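Local coordinates for protein alpha,alpha-trehalose-phosphate synthase (UDP-forming) (Burkholderia xenovorans, PDB 5V0T) that belongs to the GT-B clan of glycosyltransferases, family 20, and holds uridine-5'-diphosphate in a pocket of its fold, at residues R356-L359 against A360-R364. Residues are numbered along the deposited sequence; the frame is centred on the assembly and turned at random.
Sequences RSVL and AALFR. With UDP (uridine-5'-diphosphate), chain I.
One face of the Phe-363 ring carries the carbonyl oxygen of Leu-359, which sits toward the rim, with Leu-359 O 3.2 Å from Phe-363 CG. The same oxygen accepts the backbone N-H of Phe-363, at 2.8 Å from Phe-363 N to Leu-359 O. The methyl CD1 of Leu-359 lies over one face of the uracil, 3.5 Å from UDP N3. At the Arg-356 guanidinium, O2' of UDP lies in the plane at the edge but 3.9 Å from Arg-356 NE, too far to bond, and the ribose O3' approaches obliquely; NE is engaged instead by Glu-384 in a salt bridge. With CG anti to the backbone N (chi1 -167°) and the rest of the chain stretched out as far as NE, the arginine runs alongside the ribose, its CG 3.6 Å from UDP O2'. These residues belong to helix 356-363, which links strands 347-350 and 368-371 of the six-stranded parallel sheet in one half of the GT-B fold, and its first turn helps to wall the nucleotide pocket. Further along, the side chains of Val-358 and Leu-362, one turn apart, run alongside each other in the same direction, Val-358 CG1 4.0 Å from Leu-362 CD1; helix 257-266 packs against both. Four successive i to i+4 bonds tie the turns together, that from Ala-361 N to Ser-357 O being longer, at 3.3 Å, with its donor above the carbonyl plane.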
loop_
_atom_site.group_PDB
_atom_site.type_symbol
_atom_site.label_atom_id
_atom_site.label_comp_id
_atom_site.label_asym_id
_atom_site.label_seq_id
_atom_site.Cartn_x
_atom_site.Cartn_y
_atom_site.Cartn_z
ATOM N N ARG A 356 -3.907 -11.589 -9.062
ATOM C CA ARG A 356 -4.742 -10.402 -8.993
ATOM C C ARG A 356 -5.988 -10.565 -9.854
ATOM O O ARG A 356 -7.070 -10.085 -9.494
ATOM C CB ARG A 356 -3.922 -9.189 -9.427
ATOM C CG ARG A 356 -4.550 -7.867 -9.106
ATOM C CD ARG A 356 -3.523 -6.762 -9.230
ATOM N NE ARG A 356 -4.178 -5.465 -9.297
ATOM C CZ ARG A 356 -4.299 -4.756 -10.406
ATOM N NH1 ARG A 356 -3.808 -5.219 -11.544
ATOM N NH2 ARG A 356 -4.906 -3.585 -10.378
ATOM N N SER A 357 -5.858 -11.263 -10.985
ATOM C CA SER A 357 -7.007 -11.519 -11.848
ATOM C C SER A 357 -8.053 -12.395 -11.158
ATOM O O SER A 357 -9.257 -12.242 -11.401
ATOM C CB SER A 357 -6.542 -12.180 -13.140
ATOM O OG SER A 357 -5.974 -13.443 -12.846
ATOM N N VAL A 358 -7.618 -13.347 -10.328
ATOM C CA VAL A 358 -8.577 -14.159 -9.581
ATOM C C VAL A 358 -9.246 -13.319 -8.490
ATOM O O VAL A 358 -10.462 -13.416 -8.268
ATOM C CB VAL A 358 -7.884 -15.413 -9.002
ATOM C CG1 VAL A 358 -8.820 -16.186 -8.042
ATOM C CG2 VAL A 358 -7.396 -16.321 -10.126
ATOM N N LEU A 359 -8.469 -12.474 -7.800
ATOM C CA LEU A 359 -9.054 -11.639 -6.750
ATOM C C LEU A 359 -10.122 -10.705 -7.315
ATOM O O LEU A 359 -11.162 -10.482 -6.685
ATOM C CB LEU A 359 -7.967 -10.820 -6.048
ATOM C CG LEU A 359 -6.909 -11.571 -5.233
ATOM C CD1 LEU A 359 -5.889 -10.593 -4.685
ATOM C CD2 LEU A 359 -7.550 -12.387 -4.112
ATOM N N ALA A 360 -9.867 -10.134 -8.492
ATOM C CA ALA A 360 -10.849 -9.262 -9.122
ATOM C C ALA A 360 -12.141 -10.012 -9.413
ATOM O O ALA A 360 -13.234 -9.496 -9.161
ATOM C CB ALA A 360 -10.271 -8.662 -10.407
ATOM N N ALA A 361 -12.037 -11.228 -9.965
ATOM C CA ALA A 361 -13.229 -12.024 -10.243
ATOM C C ALA A 361 -14.008 -12.311 -8.968
ATOM O O ALA A 361 -15.240 -12.234 -8.962
ATOM C CB ALA A 361 -12.848 -13.334 -10.944
ATOM N N LEU A 362 -13.301 -12.618 -7.869
ATOM C CA LEU A 362 -13.963 -12.913 -6.597
ATOM C C LEU A 362 -14.561 -11.659 -5.968
ATOM O O LEU A 362 -15.655 -11.712 -5.390
ATOM C CB LEU A 362 -12.975 -13.569 -5.628
ATOM C CG LEU A 362 -12.500 -14.969 -6.044
ATOM C CD1 LEU A 362 -11.394 -15.451 -5.130
ATOM C CD2 LEU A 362 -13.663 -15.940 -6.025
ATOM N N PHE A 363 -13.864 -10.525 -6.069
ATOM C CA PHE A 363 -14.412 -9.267 -5.559
ATOM C C PHE A 363 -15.819 -9.032 -6.098
ATOM O O PHE A 363 -16.712 -8.588 -5.366
ATOM C CB PHE A 363 -13.512 -8.087 -5.953
ATOM C CG PHE A 363 -12.253 -7.927 -5.114
ATOM C CD1 PHE A 363 -12.194 -8.360 -3.808
ATOM C CD2 PHE A 363 -11.131 -7.298 -5.661
ATOM C CE1 PHE A 363 -11.030 -8.188 -3.050
ATOM C CE2 PHE A 363 -9.959 -7.120 -4.917
ATOM C CZ PHE A 363 -9.911 -7.566 -3.609
ATOM N N ARG A 364 -16.030 -9.327 -7.384
ATOM C CA ARG A 364 -17.314 -9.096 -8.041
ATOM C C ARG A 364 -18.433 -9.962 -7.461
ATOM O O ARG A 364 -19.607 -9.610 -7.607
ATOM C CB ARG A 364 -17.163 -9.347 -9.553
ATOM C CG ARG A 364 -18.344 -8.938 -10.466
ATOM C CD ARG A 364 -17.909 -9.058 -11.931
ATOM N NE ARG A 364 -18.894 -8.594 -12.918
ATOM C CZ ARG A 364 -18.889 -7.382 -13.476
ATOM N NH1 ARG A 364 -17.965 -6.478 -13.133
ATOM N NH2 ARG A 364 -19.816 -7.063 -14.370
HETATM N N1 UDP I . -2.576 -8.610 -4.125
HETATM C C2 UDP I . -2.301 -9.639 -5.013
HETATM N N3 UDP I . -2.392 -10.897 -4.490
HETATM C C4 UDP I . -2.727 -11.233 -3.197
HETATM C C5 UDP I . -3.005 -10.115 -2.334
HETATM C C6 UDP I . -2.933 -8.867 -2.821
HETATM O O2 UDP I . -1.987 -9.447 -6.174
HETATM O O4 UDP I . -2.772 -12.427 -2.876
HETATM C "C1'" UDP I . -2.502 -7.239 -4.638
HETATM C "C2'" UDP I . -3.828 -6.487 -4.561
HETATM O "O2'" UDP I . -4.615 -6.783 -5.702
HETATM C "C3'" UDP I . -3.338 -5.037 -4.533
HETATM C "C4'" UDP I . -2.035 -5.140 -3.731
HETATM O "O4'" UDP I . -1.601 -6.513 -3.834
HETATM O "O3'" UDP I . -3.056 -4.524 -5.831
HETATM C "C5'" UDP I . -2.136 -4.748 -2.281
HETATM O "O5'" UDP I . -2.028 -3.313 -2.217
HETATM P PA UDP I . -2.667 -2.491 -1.024
HETATM O O1A UDP I . -4.087 -2.942 -0.749
HETATM O O2A UDP I . -2.494 -1.055 -1.352
HETATM O O3A UDP I . -1.824 -2.881 0.254
HETATM P PB UDP I . -0.293 -3.166 0.547
HETATM O O1B UDP I . 0.444 -2.252 -0.437
HETATM O O2B UDP I . -0.117 -2.630 1.984
HETATM O O3B UDP I . 0.037 -4.604 0.397
#